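PDB 3UBK: glutathione transferase from Leptospira interrogans serovar Lai, which probably binds glutathione and transfers it to other compounds. Local coordinates for residues 7-12 with 206-211; 80-85 with 151-156; 160-165 with 177-182. All coordinates share one frame; numbering follows the deposited sequence.

Contact 1 (7-12 with 206-211)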
ATOM      1  N   HIS A   7     -13.952  13.303  -2.856  1.00 34.91           N
ATOM      2  CA  HIS A   7     -13.407  14.141  -3.922  1.00 37.05           C
ATOM      3  C   HIS A   7     -12.665  13.271  -4.908  1.00 36.42           C
ATOM      4  O   HIS A   7     -11.743  12.539  -4.532  1.00 34.91           O
ATOM      5  CB  HIS A   7     -12.451  15.193  -3.355  1.00 36.96           C
ATOM      6  CG  HIS A   7     -13.063  16.061  -2.301  1.00 38.62           C
ATOM      7  ND1 HIS A   7     -13.431  17.369  -2.534  1.00 48.90           N
ATOM      8  CD2 HIS A   7     -13.382  15.806  -1.008  1.00 47.23           C
ATOM      9  CE1 HIS A   7     -13.948  17.881  -1.430  1.00 56.37           C
ATOM     10  NE2 HIS A   7     -13.926  16.955  -0.488  1.00 40.55           N
ATOM     11  N   GLY A   8     -13.076  13.340  -6.170  1.00 37.20           N
ATOM     12  CA  GLY A   8     -12.419  12.589  -7.237  1.00 36.68           C
ATOM     13  C   GLY A   8     -13.423  12.053  -8.249  1.00 40.25           C
ATOM     14  O   GLY A   8     -14.548  11.699  -7.895  1.00 36.31           O
ATOM     15  N   ALA A   9     -13.008  11.974  -9.509  1.00 41.31           N
ATOM     16  CA  ALA A   9     -13.903  11.598 -10.607  1.00 45.48           C
ATOM     17  C   ALA A   9     -14.023  10.087 -10.784  1.00 42.16           C
ATOM     18  O   ALA A   9     -13.136   9.324 -10.384  1.00 38.92           O
ATOM     19  CB  ALA A   9     -13.452  12.261 -11.910  1.00 46.75           C
ATOM     20  N   SER A  10     -15.117   9.664 -11.411  1.00 36.25           N
ATOM     21  CA  SER A  10     -15.440   8.247 -11.527  1.00 35.77           C
ATOM     22  C   SER A  10     -14.591   7.513 -12.544  1.00 36.99           C
ATOM     23  O   SER A  10     -14.767   6.320 -12.720  1.00 37.67           O
ATOM     24  CB  SER A  10     -16.926   8.039 -11.848  1.00 34.92           C
ATOM     25  OG  SER A  10     -17.762   8.545 -10.810  1.00 39.86           O
ATOM     26  N   ILE A  11     -13.672   8.213 -13.208  1.00 36.25           N
ATOM     27  CA  ILE A  11     -12.747   7.535 -14.107  1.00 42.69           C
ATOM     28  C   ILE A  11     -11.511   7.002 -13.381  1.00 44.45           C
ATOM     29  O   ILE A  11     -10.763   6.204 -13.943  1.00 46.04           O
ATOM     30  CB  ILE A  11     -12.285   8.419 -15.292  1.00 47.40           C
ATOM     31  CG1 ILE A  11     -11.774   9.771 -14.793  1.00 48.08           C
ATOM     32  CG2 ILE A  11     -13.404   8.577 -16.332  1.00 47.75           C
ATOM     33  CD1 ILE A  11     -11.028  10.558 -15.861  1.00 57.13           C
ATOM     34  N   SER A  12     -11.291   7.447 -12.146  1.00 41.77           N
ATOM     35  CA  SER A  12     -10.180   6.923 -11.344  1.00 38.93           C
ATOM     36  C   SER A  12     -10.517   5.579 -10.693  1.00 41.36           C
ATOM     37  O   SER A  12     -11.529   5.448  -9.989  1.00 38.70           O
ATOM     38  CB  SER A  12      -9.768   7.927 -10.265  1.00 34.09           C
ATOM     39  OG  SER A  12      -8.931   7.285  -9.305  1.00 39.36           O
ATOM     40  N   GLN A 206     -18.960   4.967 -16.906  1.00 39.03           N
ATOM     41  CA  GLN A 206     -19.407   5.015 -18.294  1.00 41.22           C
ATOM     42  C   GLN A 206     -19.969   6.375 -18.700  1.00 43.23           C
ATOM     43  O   GLN A 206     -19.645   6.896 -19.771  1.00 42.52           O
ATOM     44  CB  GLN A 206     -20.447   3.932 -18.543  1.00 42.13           C
ATOM     45  CG  GLN A 206     -20.618   3.580 -20.008  1.00 52.18           C
ATOM     46  CD  GLN A 206     -22.000   3.072 -20.302  1.00 53.55           C
ATOM     47  OE1 GLN A 206     -22.977   3.572 -19.749  1.00 51.35           O
ATOM     48  NE2 GLN A 206     -22.098   2.066 -21.165  1.00 64.34           N
ATOM     49  N   ILE A 207     -20.812   6.950 -17.846  1.00 37.39           N
ATOM     50  CA  ILE A 207     -21.407   8.247 -18.120  1.00 35.30           C
ATOM     51  C   ILE A 207     -20.339   9.308 -18.367  1.00 40.83           C
ATOM     52  O   ILE A 207     -20.430  10.090 -19.320  1.00 39.83           O
ATOM     53  CB  ILE A 207     -22.295   8.708 -16.934  1.00 35.97           C
ATOM     54  CG1 ILE A 207     -23.584   7.882 -16.849  1.00 42.99           C
ATOM     55  CG2 ILE A 207     -22.613  10.179 -17.031  1.00 30.49           C
ATOM     56  CD1 ILE A 207     -24.312   8.072 -15.514  1.00 35.19           C
ATOM     57  N   LEU A 208     -19.330   9.359 -17.498  1.00 35.89           N
ATOM     58  CA  LEU A 208     -18.303  10.398 -17.623  1.00 37.38           C
ATOM     59  C   LEU A 208     -17.384  10.161 -18.825  1.00 35.67           C
ATOM     60  O   LEU A 208     -16.976  11.116 -19.505  1.00 38.94           O
ATOM     61  CB  LEU A 208     -17.469  10.521 -16.343  1.00 38.40           C
ATOM     62  CG  LEU A 208     -16.385  11.619 -16.371  1.00 37.01           C
ATOM     63  CD1 LEU A 208     -16.992  13.004 -16.548  1.00 38.15           C
ATOM     64  CD2 LEU A 208     -15.554  11.591 -15.086  1.00 38.82           C
ATOM     65  N   LYS A 209     -17.054   8.899 -19.066  1.00 37.36           N
ATOM     66  CA  LYS A 209     -16.211   8.527 -20.206  1.00 47.91           C
ATOM     67  C   LYS A 209     -16.851   9.018 -21.498  1.00 47.83           C
ATOM     68  O   LYS A 209     -16.213   9.708 -22.291  1.00 45.09           O
ATOM     69  CB  LYS A 209     -16.003   7.010 -20.270  1.00 45.74           C
ATOM     70  CG  LYS A 209     -15.088   6.442 -19.189  1.00 58.71           C
ATOM     71  CD  LYS A 209     -13.663   6.286 -19.677  1.00 77.17           C
ATOM     72  CE  LYS A 209     -13.506   5.048 -20.549  1.00 80.91           C
ATOM     73  NZ  LYS A 209     -13.683   3.791 -19.770  1.00 70.53           N
ATOM     74  N   LYS A 210     -18.123   8.679 -21.693  1.00 42.93           N
ATOM     75  CA  LYS A 210     -18.848   9.090 -22.896  1.00 43.30           C
ATOM     76  C   LYS A 210     -18.784  10.596 -23.079  1.00 42.57           C
ATOM     77  O   LYS A 210     -18.584  11.088 -24.188  1.00 45.73           O
ATOM     78  CB  LYS A 210     -20.309   8.633 -22.840  1.00 41.45           C
ATOM     79  CG  LYS A 210     -20.499   7.135 -22.864  1.00 45.20           C
ATOM     80  CD  LYS A 210     -20.066   6.544 -24.196  1.00 59.11           C
ATOM     81  CE  LYS A 210     -20.313   5.044 -24.222  1.00 59.88           C
ATOM     82  NZ  LYS A 210     -19.881   4.429 -25.507  1.00 65.75           N
ATOM     83  N   ILE A 211     -18.945  11.328 -21.986  1.00 37.77           N
ATOM     84  CA  ILE A 211     -18.910  12.777 -22.021  1.00 40.49           C
ATOM     85  C   ILE A 211     -17.509  13.330 -22.318  1.00 49.19           C
ATOM     86  O   ILE A 211     -17.353  14.294 -23.081  1.00 48.37           O
ATOM     87  CB  ILE A 211     -19.363  13.349 -20.689  1.00 37.80           C
ATOM     88  CG1 ILE A 211     -20.864  13.134 -20.503  1.00 39.06           C
ATOM     89  CG2 ILE A 211     -19.027  14.839 -20.600  1.00 42.09           C
ATOM     90  CD1 ILE A 211     -21.331  13.587 -19.161  1.00 35.25           C
TER
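L208 reaches from its helix into the loop 7-12 with one methyl, CD2, which does most of the work of this contact. That methyl sits 3.9 Å from A9 CB and equally 3.9 Å from I11 CG2, with the backbone N of S10 a little farther off, so it lies against A9 and I11 of the type I turn that runs from A9 to S12. The turn is closed by S12 N bonding to A9 O at 3.2 Å. L208 gets there because its CG lies opposite the backbone N (chi1 -178°), which throws the side chain out from the helix toward the loop. I11 and L208 meet at about a right angle, touching through methyls alone.

The other side is looser. I11 is exposed, and its CG2 also rests on the aliphatic part of K209, 3.9 Å from CG, while the lysine chain bends at chi2, chi3 and chi4 and its NZ makes a long, weak ion pair with E167. No hydrogen bond joins the two segments. The hydroxyl of S10 turns to Q31 instead.

A9 lies close to I51, a glutathione-binding residue, so this apolar contact borders the glutathione site. It sets helix 196-213 of the C-terminal domain against the loop that leads from strand 4-7 into helix 13-25, with S12 as the N-cap of the latter.

Contact 2 (80-85 with 151-156)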
ATOM      1  N   LYS A  80     -18.215  -6.032   6.610  1.00 29.10           N
ATOM      2  CA  LYS A  80     -16.945  -5.726   7.233  1.00 30.69           C
ATOM      3  C   LYS A  80     -15.859  -5.853   6.179  1.00 29.60           C
ATOM      4  O   LYS A  80     -15.560  -6.961   5.713  1.00 32.66           O
ATOM      5  CB  LYS A  80     -16.719  -6.712   8.374  1.00 32.68           C
ATOM      6  CG  LYS A  80     -17.703  -6.468   9.521  1.00 50.07           C
ATOM      7  CD  LYS A  80     -17.646  -7.537  10.590  1.00 62.14           C
ATOM      8  CE  LYS A  80     -18.764  -7.332  11.622  1.00 67.65           C
ATOM      9  NZ  LYS A  80     -18.753  -5.962  12.246  1.00 58.15           N
ATOM     10  N   LEU A  81     -15.281  -4.725   5.777  1.00 27.91           N
ATOM     11  CA  LEU A  81     -14.274  -4.748   4.727  1.00 27.97           C
ATOM     12  C   LEU A  81     -13.035  -5.487   5.203  1.00 29.52           C
ATOM     13  O   LEU A  81     -12.344  -6.119   4.416  1.00 29.52           O
ATOM     14  CB  LEU A  81     -13.926  -3.330   4.276  1.00 30.61           C
ATOM     15  CG  LEU A  81     -15.144  -2.525   3.805  1.00 29.14           C
ATOM     16  CD1 LEU A  81     -14.696  -1.151   3.377  1.00 28.80           C
ATOM     17  CD2 LEU A  81     -15.859  -3.248   2.648  1.00 27.68           C
ATOM     18  N   ILE A  82     -12.781  -5.418   6.504  1.00 28.85           N
ATOM     19  CA  ILE A  82     -11.698  -6.157   7.132  1.00 29.20           C
ATOM     20  C   ILE A  82     -12.371  -7.200   7.995  1.00 31.52           C
ATOM     21  O   ILE A  82     -13.027  -6.848   8.979  1.00 30.75           O
ATOM     22  CB  ILE A  82     -10.846  -5.256   8.087  1.00 32.51           C
ATOM     23  CG1 ILE A  82     -10.238  -4.056   7.350  1.00 34.14           C
ATOM     24  CG2 ILE A  82      -9.770  -6.073   8.764  1.00 32.18           C
ATOM     25  CD1 ILE A  82      -9.362  -4.448   6.164  1.00 24.46           C
ATOM     26  N   PRO A  83     -12.224  -8.485   7.642  1.00 29.84           N
ATOM     27  CA  PRO A  83     -12.866  -9.532   8.430  1.00 32.46           C
ATOM     28  C   PRO A  83     -12.423  -9.531   9.886  1.00 35.84           C
ATOM     29  O   PRO A  83     -11.292  -9.149  10.205  1.00 28.20           O
ATOM     30  CB  PRO A  83     -12.385 -10.819   7.760  1.00 35.79           C
ATOM     31  CG  PRO A  83     -12.120 -10.424   6.346  1.00 31.39           C
ATOM     32  CD  PRO A  83     -11.568  -9.021   6.432  1.00 32.78           C
ATOM     33  N   GLU A  84     -13.314  -9.992  10.759  1.00 38.17           N
ATOM     34  CA  GLU A  84     -13.031 -10.074  12.186  1.00 40.92           C
ATOM     35  C   GLU A  84     -11.944 -11.104  12.478  1.00 38.78           C
ATOM     36  O   GLU A  84     -11.105 -10.899  13.341  1.00 41.56           O
ATOM     37  CB  GLU A  84     -14.307 -10.413  12.959  1.00 42.15           C
ATOM     38  CG  GLU A  84     -15.340  -9.279  12.940  1.00 62.85           C
ATOM     39  CD  GLU A  84     -16.592  -9.586  13.758  1.00 79.75           C
ATOM     40  OE1 GLU A  84     -16.477 -10.282  14.790  1.00 85.54           O
ATOM     41  OE2 GLU A  84     -17.691  -9.124  13.369  1.00 75.18           O
ATOM     42  N   ASP A  85     -11.948 -12.209  11.750  1.00 38.65           N
ATOM     43  CA  ASP A  85     -10.880 -13.179  11.923  1.00 38.85           C
ATOM     44  C   ASP A  85      -9.548 -12.622  11.404  1.00 33.28           C
ATOM     45  O   ASP A  85      -9.436 -12.252  10.237  1.00 36.43           O
ATOM     46  CB  ASP A  85     -11.213 -14.494  11.230  1.00 41.40           C
ATOM     47  CG  ASP A  85     -10.156 -15.559  11.487  1.00 37.14           C
ATOM     48  OD1 ASP A  85      -9.068 -15.471  10.889  1.00 44.20           O
ATOM     49  OD2 ASP A  85     -10.413 -16.459  12.311  1.00 57.03           O
ATOM     50  N   PHE A 151     -18.423 -10.020   0.816  1.00 29.13           N
ATOM     51  CA  PHE A 151     -17.773  -8.842   0.238  1.00 32.15           C
ATOM     52  C   PHE A 151     -16.723  -8.342   1.243  1.00 33.61           C
ATOM     53  O   PHE A 151     -16.991  -8.302   2.440  1.00 29.68           O
ATOM     54  CB  PHE A 151     -18.839  -7.772   0.022  1.00 29.60           C
ATOM     55  CG  PHE A 151     -18.357  -6.543  -0.717  1.00 30.80           C
ATOM     56  CD1 PHE A 151     -17.614  -5.560  -0.065  1.00 27.15           C
ATOM     57  CD2 PHE A 151     -18.692  -6.349  -2.046  1.00 31.49           C
ATOM     58  CE1 PHE A 151     -17.210  -4.431  -0.725  1.00 33.63           C
ATOM     59  CE2 PHE A 151     -18.296  -5.210  -2.714  1.00 35.34           C
ATOM     60  CZ  PHE A 151     -17.551  -4.248  -2.058  1.00 33.67           C
ATOM     61  N   THR A 152     -15.524  -8.003   0.773  1.00 26.44           N
ATOM     62  CA  THR A 152     -14.491  -7.439   1.654  1.00 28.33           C
ATOM     63  C   THR A 152     -13.763  -6.332   0.950  1.00 31.05           C
ATOM     64  O   THR A 152     -14.061  -6.016  -0.202  1.00 29.29           O
ATOM     65  CB  THR A 152     -13.411  -8.463   2.041  1.00 31.53           C
ATOM     66  OG1 THR A 152     -12.682  -8.838   0.863  1.00 30.05           O
ATOM     67  CG2 THR A 152     -14.027  -9.692   2.685  1.00 38.60           C
ATOM     68  N   LEU A 153     -12.773  -5.764   1.635  1.00 30.84           N
ATOM     69  CA  LEU A 153     -11.882  -4.770   1.033  1.00 26.79           C
ATOM     70  C   LEU A 153     -11.291  -5.283  -0.287  1.00 29.32           C
ATOM     71  O   LEU A 153     -11.061  -4.519  -1.232  1.00 31.74           O
ATOM     72  CB  LEU A 153     -10.713  -4.482   2.000  1.00 30.35           C
ATOM     73  CG  LEU A 153      -9.582  -3.657   1.363  1.00 34.11           C
ATOM     74  CD1 LEU A 153     -10.067  -2.221   1.135  1.00 35.34           C
ATOM     75  CD2 LEU A 153      -8.300  -3.663   2.214  1.00 38.82           C
ATOM     76  N   ALA A 154     -10.982  -6.567  -0.336  1.00 27.92           N
ATOM     77  CA  ALA A 154     -10.347  -7.097  -1.538  1.00 33.15           C
ATOM     78  C   ALA A 154     -11.270  -7.001  -2.773  1.00 32.90           C
ATOM     79  O   ALA A 154     -10.789  -6.957  -3.905  1.00 32.49           O
ATOM     80  CB  ALA A 154      -9.880  -8.530  -1.309  1.00 29.46           C
ATOM     81  N   ASP A 155     -12.586  -6.951  -2.558  1.00 29.76           N
ATOM     82  CA  ASP A 155     -13.516  -6.777  -3.687  1.00 31.53           C
ATOM     83  C   ASP A 155     -13.528  -5.341  -4.174  1.00 30.90           C
ATOM     84  O   ASP A 155     -13.750  -5.085  -5.348  1.00 32.01           O
ATOM     85  CB  ASP A 155     -14.935  -7.242  -3.325  1.00 28.87           C
ATOM     86  CG  ASP A 155     -14.996  -8.728  -3.067  1.00 34.58           C
ATOM     87  OD1 ASP A 155     -14.926  -9.494  -4.048  1.00 29.83           O
ATOM     88  OD2 ASP A 155     -15.110  -9.136  -1.891  1.00 29.85           O
ATOM     89  N   CYS A 156     -13.304  -4.394  -3.270  1.00 31.15           N
ATOM     90  CA  CYS A 156     -13.198  -2.997  -3.683  1.00 30.17           C
ATOM     91  C   CYS A 156     -11.984  -2.834  -4.593  1.00 32.87           C
ATOM     92  O   CYS A 156     -12.063  -2.247  -5.674  1.00 35.61           O
ATOM     93  CB  CYS A 156     -13.056  -2.092  -2.466  1.00 29.63           C
ATOM     94  SG  CYS A 156     -14.433  -2.235  -1.275  1.00 32.18           S
TER
HETATM   95  O   HOH W   1     -16.892  -9.150   4.976  1.00 30.60           O
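A water held between K80 O and F151 O bridges the two segments, donating to both at 2.7 Å, so each of these neighbouring carbonyls receives a water proton. Next to it L81 O takes the backbone N-H of L153 at 2.8 Å, the one direct hydrogen bond between the segments. It is nearly straight, 168° at the hydrogen, and the N-H comes in the carbonyl plane onto a lone pair. T152 CB, 3.5 Å from the same L81 O, and the CB of L153 crowd in beside it.

Apolar groups close round the pair. L81 lies alongside F151, pointing the same way, and its CD2 meets the edge of the ring 3.8 Å from CE1, in the ring plane. One face of that ring is taken by D155 CB. I82 runs beside L153, their CD1 and CD2 methyls touching, while P83 CG crosses the CG2 methyl of T152. D72, on helix 64-74, accepts from the backbone N of both L81 and I82, which ties the start of this segment to that helix.

T152 OG1 stands between its own N and carbonyl carbon (chi1 65°) and from there accepts from A154 N at 3.1 Å. T152 N donates to D155 OD2 at 2.9 Å, on the lone pair turned away from the other oxygen, and D155 OD1 goes to Y188 and I146. T152 and D155 thus form a capping box at the start of helix 153-169, the N-capping box characteristic of this helix in the glutathione transferase fold.

Contact 3 (160-165 with 177-182)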
ATOM      1  N   ALA A 160     -12.578  -2.674  -8.739  1.00 31.54           N
ATOM      2  CA  ALA A 160     -12.123  -1.379  -9.209  1.00 35.74           C
ATOM      3  C   ALA A 160     -10.908  -1.481 -10.154  1.00 35.96           C
ATOM      4  O   ALA A 160     -10.901  -0.881 -11.224  1.00 37.92           O
ATOM      5  CB  ALA A 160     -11.801  -0.487  -8.026  1.00 32.96           C
ATOM      6  N   HIS A 161      -9.890  -2.244  -9.763  1.00 37.63           N
ATOM      7  CA  HIS A 161      -8.632  -2.282 -10.522  1.00 38.06           C
ATOM      8  C   HIS A 161      -8.646  -3.280 -11.682  1.00 39.71           C
ATOM      9  O   HIS A 161      -8.179  -2.984 -12.778  1.00 41.73           O
ATOM     10  CB  HIS A 161      -7.452  -2.608  -9.600  1.00 36.13           C
ATOM     11  CG  HIS A 161      -7.168  -1.551  -8.581  1.00 35.45           C
ATOM     12  ND1 HIS A 161      -6.984  -0.225  -8.913  1.00 40.22           N
ATOM     13  CD2 HIS A 161      -7.010  -1.627  -7.237  1.00 35.49           C
ATOM     14  CE1 HIS A 161      -6.744   0.472  -7.816  1.00 46.86           C
ATOM     15  NE2 HIS A 161      -6.745  -0.357  -6.785  1.00 39.33           N
ATOM     16  N   LEU A 162      -9.188  -4.462 -11.444  1.00 36.65           N
ATOM     17  CA  LEU A 162      -9.137  -5.511 -12.447  1.00 43.47           C
ATOM     18  C   LEU A 162     -10.055  -5.233 -13.626  1.00 45.57           C
ATOM     19  O   LEU A 162      -9.778  -5.648 -14.743  1.00 46.69           O
ATOM     20  CB  LEU A 162      -9.468  -6.866 -11.827  1.00 37.39           C
ATOM     21  CG  LEU A 162      -8.460  -7.355 -10.785  1.00 47.63           C
ATOM     22  CD1 LEU A 162      -8.899  -8.702 -10.240  1.00 41.60           C
ATOM     23  CD2 LEU A 162      -7.026  -7.426 -11.335  1.00 39.50           C
ATOM     24  N   SER A 163     -11.159  -4.546 -13.377  1.00 44.76           N
ATOM     25  CA  SER A 163     -12.058  -4.216 -14.461  1.00 46.95           C
ATOM     26  C   SER A 163     -11.336  -3.256 -15.403  1.00 49.49           C
ATOM     27  O   SER A 163     -11.432  -3.386 -16.618  1.00 50.77           O
ATOM     28  CB  SER A 163     -13.345  -3.596 -13.926  1.00 40.31           C
ATOM     29  OG  SER A 163     -13.078  -2.374 -13.283  1.00 45.94           O
ATOM     30  N   VAL A 164     -10.601  -2.309 -14.827  1.00 50.08           N
ATOM     31  CA  VAL A 164      -9.846  -1.329 -15.602  1.00 55.14           C
ATOM     32  C   VAL A 164      -8.665  -1.988 -16.318  1.00 59.96           C
ATOM     33  O   VAL A 164      -8.378  -1.680 -17.482  1.00 57.99           O
ATOM     34  CB  VAL A 164      -9.315  -0.188 -14.713  1.00 54.91           C
ATOM     35  CG1 VAL A 164      -8.138   0.509 -15.388  1.00 59.47           C
ATOM     36  CG2 VAL A 164     -10.427   0.805 -14.387  1.00 48.66           C
ATOM     37  N   LEU A 165      -7.994  -2.899 -15.618  1.00 60.21           N
ATOM     38  CA  LEU A 165      -6.863  -3.622 -16.179  1.00 65.39           C
ATOM     39  C   LEU A 165      -7.310  -4.463 -17.360  1.00 67.83           C
ATOM     40  O   LEU A 165      -6.632  -4.520 -18.383  1.00 67.83           O
ATOM     41  CB  LEU A 165      -6.205  -4.507 -15.122  1.00 64.57           C
ATOM     42  CG  LEU A 165      -5.181  -3.812 -14.221  1.00 72.76           C
ATOM     43  CD1 LEU A 165      -5.573  -2.367 -13.938  1.00 73.84           C
ATOM     44  CD2 LEU A 165      -4.995  -4.585 -12.924  1.00 82.42           C
ATOM     45  N   HIS A 177      -3.676 -11.530 -23.212  1.00 73.10           N
ATOM     46  CA  HIS A 177      -4.047 -10.841 -21.985  1.00 68.09           C
ATOM     47  C   HIS A 177      -3.770 -11.615 -20.735  1.00 61.34           C
ATOM     48  O   HIS A 177      -4.327 -12.650 -20.495  1.00 60.84           O
ATOM     49  CB  HIS A 177      -5.531 -10.524 -22.024  1.00 69.67           C
ATOM     50  CG  HIS A 177      -5.885  -9.217 -21.403  1.00 75.74           C
ATOM     51  ND1 HIS A 177      -5.859  -9.012 -20.048  1.00 79.88           N
ATOM     52  CD2 HIS A 177      -6.280  -8.050 -21.952  1.00 77.58           C
ATOM     53  CE1 HIS A 177      -6.211  -7.772 -19.787  1.00 81.36           C
ATOM     54  NE2 HIS A 177      -6.471  -7.166 -20.925  1.00 76.77           N
ATOM     55  N   PRO A 178      -2.955 -11.020 -19.900  1.00 58.83           N
ATOM     56  CA  PRO A 178      -2.599 -11.575 -18.595  1.00 60.04           C
ATOM     57  C   PRO A 178      -3.839 -11.995 -17.806  1.00 59.43           C
ATOM     58  O   PRO A 178      -3.875 -13.082 -17.233  1.00 56.23           O
ATOM     59  CB  PRO A 178      -1.903 -10.401 -17.899  1.00 62.06           C
ATOM     60  CG  PRO A 178      -1.349  -9.577 -19.019  1.00 63.06           C
ATOM     61  CD  PRO A 178      -2.356  -9.694 -20.128  1.00 55.21           C
ATOM     62  N   LEU A 179      -4.852 -11.135 -17.784  1.00 60.55           N
ATOM     63  CA  LEU A 179      -6.051 -11.415 -17.003  1.00 63.86           C
ATOM     64  C   LEU A 179      -6.748 -12.707 -17.401  1.00 63.55           C
ATOM     65  O   LEU A 179      -7.425 -13.329 -16.584  1.00 61.86           O
ATOM     66  CB  LEU A 179      -7.027 -10.243 -17.059  1.00 65.11           C
ATOM     67  CG  LEU A 179      -7.022  -9.442 -15.765  1.00 65.59           C
ATOM     68  CD1 LEU A 179      -8.055  -8.334 -15.824  1.00 66.78           C
ATOM     69  CD2 LEU A 179      -7.300 -10.383 -14.605  1.00 62.93           C
ATOM     70  N   ASP A 180      -6.581 -13.109 -18.655  1.00 64.12           N
ATOM     71  CA  ASP A 180      -7.174 -14.355 -19.120  1.00 61.95           C
ATOM     72  C   ASP A 180      -6.617 -15.528 -18.324  1.00 58.57           C
ATOM     73  O   ASP A 180      -7.207 -16.609 -18.287  1.00 59.81           O
ATOM     74  CB  ASP A 180      -6.926 -14.534 -20.619  1.00 67.24           C
ATOM     75  CG  ASP A 180      -7.598 -13.453 -21.449  1.00 72.32           C
ATOM     76  OD1 ASP A 180      -8.846 -13.403 -21.463  1.00 80.57           O
ATOM     77  OD2 ASP A 180      -6.882 -12.652 -22.085  1.00 82.07           O
ATOM     78  N   LEU A 181      -5.483 -15.304 -17.669  1.00 54.57           N
ATOM     79  CA  LEU A 181      -4.859 -16.341 -16.853  1.00 57.42           C
ATOM     80  C   LEU A 181      -5.479 -16.460 -15.454  1.00 55.31           C
ATOM     81  O   LEU A 181      -5.335 -17.492 -14.794  1.00 52.59           O
ATOM     82  CB  LEU A 181      -3.350 -16.097 -16.756  1.00 62.03           C
ATOM     83  CG  LEU A 181      -2.614 -16.128 -18.102  1.00 70.82           C
ATOM     84  CD1 LEU A 181      -1.239 -15.470 -18.002  1.00 71.26           C
ATOM     85  CD2 LEU A 181      -2.505 -17.563 -18.626  1.00 62.88           C
ATOM     86  N   LEU A 182      -6.174 -15.411 -15.009  1.00 52.25           N
ATOM     87  CA  LEU A 182      -6.847 -15.439 -13.702  1.00 47.86           C
ATOM     88  C   LEU A 182      -8.141 -16.264 -13.725  1.00 52.15           C
ATOM     89  O   LEU A 182      -9.209 -15.781 -14.111  1.00 50.05           O
ATOM     90  CB  LEU A 182      -7.130 -14.022 -13.198  1.00 47.04           C
ATOM     91  CG  LEU A 182      -7.716 -13.932 -11.780  1.00 47.69           C
ATOM     92  CD1 LEU A 182      -6.858 -14.689 -10.789  1.00 42.69           C
ATOM     93  CD2 LEU A 182      -7.852 -12.489 -11.349  1.00 45.29           C
TER
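L162 and L179 bring together two parts of the all-helical C-terminal domain of the glutathione transferase fold: helix 153-169, and the segment 177-182 that follows it and leads toward helix 185-193. The contact is buried and largely apolar, with no hydrogen bond across it.

L179 carries much of the contact. Its chi1 of -105° is well off a staggered value, and with chi2 extended the branch is carried to the helix so that CD1 comes 3.4 Å from L162 O; the same methyl also lies 4.3 Å from L165 CB. The methyl therefore sits in the step between two residues one turn apart, while L179 CD2 meets CD2 of L162.

L162 has its CG beside the backbone N and opposite the carbonyl carbon (chi1 -65°), and the extended chi2 pushes CD1 out toward L182. There it finds CD2 of L182 at 4.1 Å. L182 takes the other course, its CG opposite the backbone N (chi1 -175°), so the two leucines cross at about a right angle and touch by one methyl each. W185 flanks both L162 and L179, L103 of helix 86-111 packs on L162, and L136 of helix 119-139 touches L182, so the leucines join several helices.

Backbone bonds shape the segment round H177, and its ring adds another. H177 O accepts from D180 N, while L181 N and L182 N bond back to P178 O and L179 O. The imidazole lies with its edge to the end of segment 160-165: L165 O is in the ring plane, 3.6 Å from CE1. At another point on that edge ND1 receives L179 N at 3.3 Å, nearly in the ring plane.

From the N terminus, the chain leaves strand 4-7 into the loop of contact 1, whose partner on helix 196-213 comes almost at the end of the model, so this contact closes a loop that embraces nearly everything else. Contacts 2 and 3 both nest inside it, in series: contact 2 closes when 80-85, between helices 64-74 and 86-111, meets the start of helix 153-169, and contact 3 then joins the middle of that helix to the segment before helix 185-193. Helix 153-169 thus serves both. Contacts 1 and 2 lie on opposite sides of the chain's centre, about 25 Å apart between centres, and contact 1 ties the N-terminal domain to the last long helix.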